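Local coordinates for PKS (Streptomyces albus, PDB 4OQJ), which probably catalyses the decarboxylative condensation that lengthens an acyl chain, as a ketosynthase of the modular polyketide synthase that builds the antibiotic oxazolomycin, at residues 28-32 / 109-113; 84-90 / 699-705; 577-581 / 626-632. All coordinates share one frame; numbering follows the deposited sequence.

Interaction 1 (28-32 / 109-113); sequences LACRF and QFLEC
At its edge, close to its own plane, the Arg31 guanidinium meets the amide oxygen of Gln109 and one carboxylate oxygen of Glu112, both of helix 109-113. Within 28-32, Cys30 CB lies over one face of the Phe32 ring, offset toward its rim. Arg31 NH1 and NH2 close end-on upon the same atom, Glu112 OE1, at 2.8 and 2.9 Å. OE1 is met on its anti side, and the carboxylate stands nearly upright on the guanidinium, the planes 80° apart. The other hydrogen of NH1 goes to Gln109 OE1 at 2.9 Å; the donor lies well above the amide carbonyl plane. Arginine suits the site because its extended chain spans from strand to helix and ends in several N-H donors; NH2 also has a salt bridge to Glu116. Gln109 reaches NH1 by bending at chi2 (-71°).

Two residues back, at Ala29, the backbones come closest and small residues take over. Ala29 CB lies 3.8 Å from Cys113 SG, which is swung anti to its backbone N (chi1 -170°), 3.5 Å from Ala29 O.

Strand 23-31 pairs with strand 259-267 in the central mixed sheet of the thiolase-type ketosynthase fold. Helix 105-121 covers the sheet, while helix 376-390 packs against Leu28 and Cys30.

Interaction 2 (84-90 / 699-705); sequences DADKFDA and FERVRHW
Asp84 and Arg701 meet side-on, NE of the arginine 2.9 Å from Asp84 OD2 and its NH2 3.0 Å from Asp84 OD1. The planes are 59° apart, so the fork is twisted: OD2 lies in the guanidinium plane, but NE approaches it from above the carboxylate. Asp86 OD2 takes Arg703 NH1 at 2.6 Å, again from above the carboxylate plane, and the aspartate's CB rests against Trp705 CE3. Asp89 OD2 receives the backbone N-H of Glu700 almost straight, at 2.9 Å.

Between the two aspartate–arginine pairs stands Lys87. Bent at chi2 and chi4, its chain brings NZ to Asp84 OD1 at 2.7 Å and to Asp86 OD1 at 2.9 Å, while CE passes over one face of the Arg701 guanidinium. Asp84 OD1, which accepts from both Lys87 NZ and Arg701 NH2, would offset the nearness of these two positive charges. A type I turn from Asp84 to Lys87 brings both acids to the same lysine. Aspartate suits both places: its short side chain keeps the carboxylate near the turn, where Lys87 and the arginines reach it.

Backbone bonds set the register: Phe88 N gives to Val702 O, and His704 N to Asp86 O. A water joins His704 NE2 to Ala90 N. Farther out, Arg108 holds His704 O, Glu112 receives Asp89 N, and Tyr143 meets the Trp705 ring edge-to-face.

The backbones form a single beta bridge, Lys87 with Arg703, flanked by a five-residue salt-bridge network. Segment 699-705, near the end of the modelled chain, is fastened back onto the ketosynthase, consistent with the post-linker wrapping of modular synthases.

Interaction 3 (577-581 / 626-632); sequences CAAEL and PDAALRL
Leu581 CD2 lies against the first turn of helix 627-632, 3.7 Å from Ala628 CB and close to the backbone N of Ala629. Such apolar contact carries most of the interface. Leu632, one turn beyond Ala628, brings its CD1 to within 3.9 Å of Cys577 SG and 4.0 Å of Glu580 CB, while its other methyl, CD2, touches Glu580 CG. With CG beside the backbone N (chi1 -77°), Leu632 turns its branch across Glu580 obliquely. Leucine suits this place because its two methyls serve different neighbours, and the sulfur of Cys577 adds a compact, weakly polar surface.

The segments lie in a cluster of helices far from the ketosynthase sheet, where helices 568-581 and 627-635 pack with 585-590 and 594-610. The short segments 577-581 and 627-632 run N-to-C at 131° to each other, their axes 9.4 Å apart at closest. Phe598 touches Cys577 and Ala629, Tyr602 touches Cys577 and Leu632, and Leu588 meets Leu581.

Polar groups take little part: no hydrogen bond crosses, and Glu580 O merely has Ala628 CB 3.4 Å away. Pro626 sits at the N-cap of its helix, where its missing N-H costs nothing in helical bonding.

How the interactions relate
Interaction 1 belongs to the buried heart of the ketosynthase, interaction 2 lies nearer its surface, and interaction 3 is a partly buried helix pair some 50 Å from the centre of the chain. The first two adjoin, their centres 13 Å apart: helix 105-121, which packs on the strand in interaction 1, also backs the loop 84-90, and Glu112 serves both through separate carboxylate oxygens. Phe699 likewise touches Arg31. Chemistry follows place: one arginine among largely buried partners, then a broader charged network near solvent, then apolar methyls. Interaction 3 lies within the long chain excursion closed by interaction 2, without touching it.

Interaction 1 (28-32 / 109-113)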
loop_
_atom_site.group_PDB
_atom_site.type_symbol
_atom_site.label_atom_id
_atom_site.label_comp_id
_atom_site.label_asym_id
_atom_site.label_seq_id
_atom_site.Cartn_x
_atom_site.Cartn_y
_atom_site.Cartn_z
ATOM N N LEU A 28 18.266 1.727 -10.240
ATOM C CA LEU A 28 17.069 1.328 -10.969
ATOM C C LEU A 28 17.395 0.175 -11.881
ATOM O O LEU A 28 18.560 -0.103 -12.148
ATOM C CB LEU A 28 16.471 2.495 -11.767
ATOM C CG LEU A 28 17.323 3.237 -12.810
ATOM C CD1 LEU A 28 17.466 2.448 -14.088
ATOM C CD2 LEU A 28 16.687 4.587 -13.111
ATOM N N ALA A 29 16.355 -0.521 -12.320
ATOM C CA ALA A 29 16.514 -1.659 -13.206
ATOM C C ALA A 29 15.216 -1.908 -13.956
ATOM O O ALA A 29 14.137 -1.526 -13.505
ATOM C CB ALA A 29 16.922 -2.894 -12.425
ATOM N N CYS A 30 15.333 -2.553 -15.110
ATOM C CA CYS A 30 14.176 -2.805 -15.936
ATOM C C CYS A 30 14.447 -3.890 -16.954
ATOM O O CYS A 30 15.548 -4.004 -17.518
ATOM C CB CYS A 30 13.737 -1.518 -16.649
ATOM S SG CYS A 30 15.054 -0.753 -17.655
ATOM N N ARG A 31 13.416 -4.682 -17.184
ATOM C CA ARG A 31 13.357 -5.602 -18.302
ATOM C C ARG A 31 12.037 -5.310 -18.989
ATOM O O ARG A 31 10.961 -5.627 -18.462
ATOM C CB ARG A 31 13.446 -7.047 -17.834
ATOM C CG ARG A 31 14.674 -7.294 -16.945
ATOM C CD ARG A 31 14.502 -8.499 -16.068
ATOM N NE ARG A 31 15.773 -8.898 -15.450
ATOM C CZ ARG A 31 16.019 -10.117 -14.991
ATOM N NH1 ARG A 31 15.073 -11.049 -15.068
ATOM N NH2 ARG A 31 17.211 -10.404 -14.460
ATOM N N PHE A 32 12.140 -4.649 -20.136
ATOM C CA PHE A 32 10.995 -4.196 -20.922
ATOM C C PHE A 32 11.111 -4.864 -22.292
ATOM O O PHE A 32 12.162 -5.430 -22.614
ATOM C CB PHE A 32 10.999 -2.674 -21.054
ATOM C CG PHE A 32 10.798 -1.928 -19.753
ATOM C CD1 PHE A 32 9.972 -2.418 -18.752
ATOM C CD2 PHE A 32 11.420 -0.715 -19.543
ATOM C CE1 PHE A 32 9.793 -1.714 -17.569
ATOM C CE2 PHE A 32 11.248 -0.020 -18.360
ATOM C CZ PHE A 32 10.416 -0.511 -17.385
ATOM N N GLN A 109 10.580 -12.615 -11.945
ATOM C CA GLN A 109 11.186 -11.506 -12.667
ATOM C C GLN A 109 11.326 -10.283 -11.755
ATOM O O GLN A 109 12.314 -9.548 -11.851
ATOM C CB GLN A 109 10.360 -11.174 -13.908
ATOM C CG GLN A 109 10.460 -12.242 -14.980
ATOM C CD GLN A 109 11.811 -12.265 -15.656
ATOM O OE1 GLN A 109 12.335 -11.228 -16.036
ATOM N NE2 GLN A 109 12.381 -13.452 -15.805
ATOM N N PHE A 110 10.365 -10.058 -10.860
ATOM C CA PHE A 110 10.478 -8.904 -9.966
ATOM C C PHE A 110 11.654 -9.103 -9.014
ATOM O O PHE A 110 12.372 -8.164 -8.705
ATOM C CB PHE A 110 9.226 -8.635 -9.135
ATOM C CG PHE A 110 9.375 -7.410 -8.287
ATOM C CD1 PHE A 110 9.314 -6.145 -8.872
ATOM C CD2 PHE A 110 9.708 -7.508 -6.959
ATOM C CE1 PHE A 110 9.528 -5.011 -8.112
ATOM C CE2 PHE A 110 9.920 -6.377 -6.185
ATOM C CZ PHE A 110 9.822 -5.132 -6.755
ATOM N N LEU A 111 11.832 -10.334 -8.546
ATOM C CA LEU A 111 12.920 -10.659 -7.635
ATOM C C LEU A 111 14.276 -10.417 -8.295
ATOM O O LEU A 111 15.159 -9.791 -7.709
ATOM C CB LEU A 111 12.809 -12.118 -7.158
ATOM C CG LEU A 111 13.941 -12.651 -6.267
ATOM C CD1 LEU A 111 14.258 -11.704 -5.073
ATOM C CD2 LEU A 111 13.594 -14.032 -5.746
ATOM N N GLU A 112 14.454 -10.881 -9.524
ATOM C CA GLU A 112 15.740 -10.648 -10.191
ATOM C C GLU A 112 15.910 -9.159 -10.477
ATOM O O GLU A 112 17.006 -8.620 -10.338
ATOM C CB GLU A 112 15.853 -11.457 -11.479
ATOM C CG GLU A 112 16.151 -12.919 -11.253
ATOM C CD GLU A 112 16.456 -13.666 -12.542
ATOM O OE1 GLU A 112 16.399 -13.049 -13.629
ATOM O OE2 GLU A 112 16.763 -14.872 -12.476
ATOM N N CYS A 113 14.831 -8.489 -10.871
ATOM C CA CYS A 113 14.914 -7.051 -11.184
ATOM C C CYS A 113 15.282 -6.199 -9.940
ATOM O O CYS A 113 16.071 -5.254 -10.026
ATOM C CB CYS A 113 13.593 -6.560 -11.774
ATOM S SG CYS A 113 13.687 -4.875 -12.450
#

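Interaction 2 (84-90 / 699-705)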
loop_
_atom_site.group_PDB
_atom_site.type_symbol
_atom_site.label_atom_id
_atom_site.label_comp_id
_atom_site.label_asym_id
_atom_site.label_seq_id
_atom_site.Cartn_x
_atom_site.Cartn_y
_atom_site.Cartn_z
ATOM N N ASP A 84 12.691 -14.189 -22.397
ATOM C CA ASP A 84 13.202 -14.951 -21.257
ATOM C C ASP A 84 12.444 -14.692 -19.964
ATOM O O ASP A 84 13.002 -14.822 -18.878
ATOM C CB ASP A 84 14.696 -14.664 -21.042
ATOM C CG ASP A 84 15.582 -15.421 -22.023
ATOM O OD1 ASP A 84 15.157 -16.466 -22.563
ATOM O OD2 ASP A 84 16.716 -14.973 -22.234
ATOM N N ALA A 85 11.163 -14.353 -20.080
ATOM C CA ALA A 85 10.322 -14.208 -18.900
ATOM C C ALA A 85 10.231 -15.524 -18.107
ATOM O O ALA A 85 9.929 -15.525 -16.916
ATOM C CB ALA A 85 8.948 -13.735 -19.306
ATOM N N ASP A 86 10.493 -16.639 -18.781
ATOM C CA ASP A 86 10.459 -17.966 -18.174
ATOM C C ASP A 86 11.747 -18.354 -17.441
ATOM O O ASP A 86 11.797 -19.395 -16.780
ATOM C CB ASP A 86 10.176 -19.008 -19.260
ATOM C CG ASP A 86 11.278 -19.065 -20.321
ATOM O OD1 ASP A 86 11.838 -18.006 -20.672
ATOM O OD2 ASP A 86 11.597 -20.174 -20.795
ATOM N N LYS A 87 12.793 -17.541 -17.582
ATOM C CA LYS A 87 14.115 -17.873 -17.023
ATOM C C LYS A 87 14.262 -17.355 -15.597
ATOM O O LYS A 87 13.758 -16.282 -15.267
ATOM C CB LYS A 87 15.227 -17.298 -17.899
ATOM C CG LYS A 87 15.128 -17.684 -19.384
ATOM C CD LYS A 87 15.210 -19.185 -19.584
ATOM C CE LYS A 87 15.383 -19.558 -21.068
ATOM N NZ LYS A 87 14.318 -18.966 -21.932
ATOM N N PHE A 88 14.945 -18.117 -14.746
ATOM C CA PHE A 88 15.101 -17.733 -13.337
ATOM C C PHE A 88 16.231 -18.499 -12.664
ATOM O O PHE A 88 16.321 -19.733 -12.765
ATOM C CB PHE A 88 13.773 -17.953 -12.597
ATOM C CG PHE A 88 13.815 -17.650 -11.124
ATOM C CD1 PHE A 88 13.968 -16.350 -10.672
ATOM C CD2 PHE A 88 13.648 -18.670 -10.191
ATOM C CE1 PHE A 88 13.978 -16.063 -9.311
ATOM C CE2 PHE A 88 13.656 -18.405 -8.820
ATOM C CZ PHE A 88 13.825 -17.097 -8.375
ATOM N N ASP A 89 17.098 -17.761 -11.971
ATOM C CA ASP A 89 18.270 -18.356 -11.324
ATOM C C ASP A 89 17.907 -18.843 -9.928
ATOM O O ASP A 89 18.231 -18.204 -8.919
ATOM C CB ASP A 89 19.416 -17.349 -11.251
ATOM C CG ASP A 89 20.757 -17.999 -10.893
ATOM O OD1 ASP A 89 20.799 -19.116 -10.310
ATOM O OD2 ASP A 89 21.789 -17.376 -11.206
ATOM N N ALA A 90 17.253 -19.990 -9.874
ATOM C CA ALA A 90 16.716 -20.491 -8.621
ATOM C C ALA A 90 17.828 -20.800 -7.623
ATOM O O ALA A 90 17.673 -20.564 -6.427
ATOM C CB ALA A 90 15.875 -21.723 -8.870
ATOM N N PHE A 699 22.457 -13.672 -14.177
ATOM C CA PHE A 699 21.568 -14.720 -13.707
ATOM C C PHE A 699 21.580 -15.903 -14.652
ATOM O O PHE A 699 21.534 -15.725 -15.860
ATOM C CB PHE A 699 20.142 -14.191 -13.576
ATOM C CG PHE A 699 20.012 -13.042 -12.625
ATOM C CD1 PHE A 699 20.029 -13.251 -11.255
ATOM C CD2 PHE A 699 19.879 -11.752 -13.104
ATOM C CE1 PHE A 699 19.890 -12.184 -10.371
ATOM C CE2 PHE A 699 19.757 -10.689 -12.236
ATOM C CZ PHE A 699 19.763 -10.896 -10.879
ATOM N N GLU A 700 21.642 -17.113 -14.110
ATOM C CA GLU A 700 21.651 -18.292 -14.970
ATOM C C GLU A 700 20.314 -18.398 -15.686
ATOM O O GLU A 700 19.269 -18.291 -15.051
ATOM C CB GLU A 700 21.928 -19.566 -14.160
ATOM C CG GLU A 700 22.294 -20.763 -15.040
ATOM C CD GLU A 700 23.120 -21.806 -14.313
ATOM O OE1 GLU A 700 24.085 -21.422 -13.618
ATOM O OE2 GLU A 700 22.806 -23.010 -14.448
ATOM N N ARG A 701 20.340 -18.587 -17.001
ATOM C CA ARG A 701 19.090 -18.680 -17.768
ATOM C C ARG A 701 18.492 -20.086 -17.736
ATOM O O ARG A 701 18.484 -20.786 -18.753
ATOM C CB ARG A 701 19.309 -18.278 -19.230
ATOM C CG ARG A 701 19.734 -16.844 -19.456
ATOM C CD ARG A 701 20.151 -16.627 -20.916
ATOM N NE ARG A 701 19.030 -16.760 -21.850
ATOM C CZ ARG A 701 18.726 -17.860 -22.536
ATOM N NH1 ARG A 701 19.456 -18.963 -22.423
ATOM N NH2 ARG A 701 17.681 -17.855 -23.354
ATOM N N VAL A 702 17.989 -20.494 -16.576
ATOM C CA VAL A 702 17.327 -21.788 -16.432
ATOM C C VAL A 702 15.818 -21.630 -16.592
ATOM O O VAL A 702 15.185 -20.810 -15.921
ATOM C CB VAL A 702 17.643 -22.426 -15.054
ATOM C CG1 VAL A 702 17.077 -23.838 -14.962
ATOM C CG2 VAL A 702 19.123 -22.431 -14.803
ATOM N N ARG A 703 15.230 -22.412 -17.487
ATOM C CA ARG A 703 13.788 -22.363 -17.692
ATOM C C ARG A 703 13.020 -23.077 -16.581
ATOM O O ARG A 703 13.308 -24.218 -16.245
ATOM C CB ARG A 703 13.429 -22.971 -19.040
ATOM C CG ARG A 703 11.930 -23.048 -19.300
ATOM C CD ARG A 703 11.688 -23.595 -20.699
ATOM N NE ARG A 703 10.285 -23.903 -20.973
ATOM C CZ ARG A 703 9.402 -23.037 -21.460
ATOM N NH1 ARG A 703 9.745 -21.774 -21.697
ATOM N NH2 ARG A 703 8.162 -23.431 -21.698
ATOM N N HIS A 704 12.058 -22.373 -15.999
ATOM C CA HIS A 704 11.142 -22.943 -15.025
ATOM C C HIS A 704 9.752 -22.584 -15.481
ATOM O O HIS A 704 9.368 -21.411 -15.451
ATOM C CB HIS A 704 11.407 -22.412 -13.611
ATOM C CG HIS A 704 12.802 -22.658 -13.128
ATOM N ND1 HIS A 704 13.185 -23.841 -12.535
ATOM C CD2 HIS A 704 13.908 -21.881 -13.167
ATOM C CE1 HIS A 704 14.469 -23.782 -12.226
ATOM N NE2 HIS A 704 14.932 -22.603 -12.599
ATOM N N TRP A 705 8.999 -23.589 -15.914
ATOM C CA TRP A 705 7.710 -23.348 -16.536
ATOM C C TRP A 705 6.795 -24.554 -16.369
ATOM O O TRP A 705 7.105 -25.644 -16.827
ATOM C CB TRP A 705 7.902 -23.023 -18.011
ATOM C CG TRP A 705 6.739 -22.350 -18.627
ATOM C CD1 TRP A 705 5.755 -22.926 -19.382
ATOM C CD2 TRP A 705 6.426 -20.959 -18.552
ATOM N NE1 TRP A 705 4.849 -21.974 -19.778
ATOM C CE2 TRP A 705 5.238 -20.756 -19.278
ATOM C CE3 TRP A 705 7.037 -19.860 -17.938
ATOM C CZ2 TRP A 705 4.652 -19.505 -19.410
ATOM C CZ3 TRP A 705 6.450 -18.619 -18.066
ATOM C CH2 TRP A 705 5.272 -18.451 -18.797
HETATM O O HOH W 1 17.508 -22.580 -11.726
#

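Interaction 3 (577-581 / 626-632)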
loop_
_atom_site.group_PDB
_atom_site.type_symbol
_atom_site.label_atom_id
_atom_site.label_comp_id
_atom_site.label_asym_id
_atom_site.label_seq_id
_atom_site.Cartn_x
_atom_site.Cartn_y
_atom_site.Cartn_z
ATOM N N CYS A 577 54.186 -2.526 17.815
ATOM C CA CYS A 577 55.100 -3.663 17.836
ATOM C C CYS A 577 56.525 -3.223 18.161
ATOM O O CYS A 577 57.243 -3.916 18.870
ATOM C CB CYS A 577 55.089 -4.397 16.498
ATOM S SG CYS A 577 56.255 -5.762 16.428
ATOM N N ALA A 578 56.940 -2.074 17.637
ATOM C CA ALA A 578 58.284 -1.562 17.907
ATOM C C ALA A 578 58.425 -1.184 19.384
ATOM O O ALA A 578 59.508 -1.301 19.972
ATOM C CB ALA A 578 58.588 -0.368 17.015
ATOM N N ALA A 579 57.326 -0.723 19.975
ATOM C CA ALA A 579 57.298 -0.403 21.399
ATOM C C ALA A 579 57.598 -1.649 22.231
ATOM O O ALA A 579 58.437 -1.622 23.135
ATOM C CB ALA A 579 55.953 0.178 21.779
ATOM N N GLU A 580 56.918 -2.742 21.906
ATOM C CA GLU A 580 57.091 -4.005 22.615
ATOM C C GLU A 580 58.509 -4.548 22.484
ATOM O O GLU A 580 59.044 -5.133 23.420
ATOM C CB GLU A 580 56.099 -5.048 22.087
ATOM C CG GLU A 580 54.636 -4.657 22.207
ATOM C CD GLU A 580 54.076 -4.856 23.599
ATOM O OE1 GLU A 580 54.842 -5.240 24.510
ATOM O OE2 GLU A 580 52.860 -4.626 23.775
ATOM N N LEU A 581 59.108 -4.372 21.311
ATOM C CA LEU A 581 60.430 -4.925 21.043
ATOM C C LEU A 581 61.534 -4.077 21.651
ATOM O O LEU A 581 62.679 -4.512 21.724
ATOM C CB LEU A 581 60.670 -5.053 19.537
ATOM C CG LEU A 581 59.765 -6.004 18.754
ATOM C CD1 LEU A 581 60.230 -6.073 17.306
ATOM C CD2 LEU A 581 59.713 -7.392 19.383
ATOM N N PRO A 626 63.521 -12.627 19.513
ATOM C CA PRO A 626 63.590 -12.157 20.903
ATOM C C PRO A 626 62.365 -12.536 21.721
ATOM O O PRO A 626 61.314 -12.837 21.159
ATOM C CB PRO A 626 63.684 -10.635 20.760
ATOM C CG PRO A 626 63.105 -10.337 19.421
ATOM C CD PRO A 626 63.468 -11.504 18.559
ATOM N N ASP A 627 62.502 -12.504 23.039
ATOM C CA ASP A 627 61.412 -12.877 23.931
ATOM C C ASP A 627 60.141 -12.068 23.658
ATOM O O ASP A 627 59.041 -12.622 23.657
ATOM C CB ASP A 627 61.840 -12.702 25.389
ATOM C CG ASP A 627 62.848 -13.750 25.831
ATOM O OD1 ASP A 627 63.366 -14.485 24.958
ATOM O OD2 ASP A 627 63.127 -13.837 27.047
ATOM N N ALA A 628 60.292 -10.764 23.441
ATOM C CA ALA A 628 59.145 -9.901 23.154
ATOM C C ALA A 628 58.361 -10.411 21.945
ATOM O O ALA A 628 57.127 -10.429 21.955
ATOM C CB ALA A 628 59.598 -8.469 22.919
ATOM N N ALA A 629 59.080 -10.819 20.903
ATOM C CA ALA A 629 58.443 -11.365 19.710
ATOM C C ALA A 629 57.715 -12.665 20.051
ATOM O O ALA A 629 56.650 -12.957 19.503
ATOM C CB ALA A 629 59.466 -11.595 18.617
ATOM N N LEU A 630 58.280 -13.438 20.973
ATOM C CA LEU A 630 57.662 -14.697 21.379
ATOM C C LEU A 630 56.354 -14.430 22.118
ATOM O O LEU A 630 55.354 -15.116 21.890
ATOM C CB LEU A 630 58.617 -15.523 22.252
ATOM C CG LEU A 630 59.856 -16.095 21.559
ATOM C CD1 LEU A 630 60.764 -16.787 22.583
ATOM C CD2 LEU A 630 59.491 -17.066 20.432
ATOM N N ARG A 631 56.349 -13.419 22.984
ATOM C CA ARG A 631 55.137 -13.062 23.718
ATOM C C ARG A 631 54.051 -12.580 22.759
ATOM O O ARG A 631 52.889 -12.961 22.882
ATOM C CB ARG A 631 55.427 -11.982 24.763
ATOM N N LEU A 632 54.435 -11.737 21.808
ATOM C CA LEU A 632 53.485 -11.198 20.850
ATOM C C LEU A 632 52.851 -12.323 20.047
ATOM O O LEU A 632 51.655 -12.289 19.765
ATOM C CB LEU A 632 54.167 -10.196 19.918
ATOM C CG LEU A 632 54.427 -8.810 20.507
ATOM C CD1 LEU A 632 55.257 -7.962 19.551
ATOM C CD2 LEU A 632 53.120 -8.102 20.840
#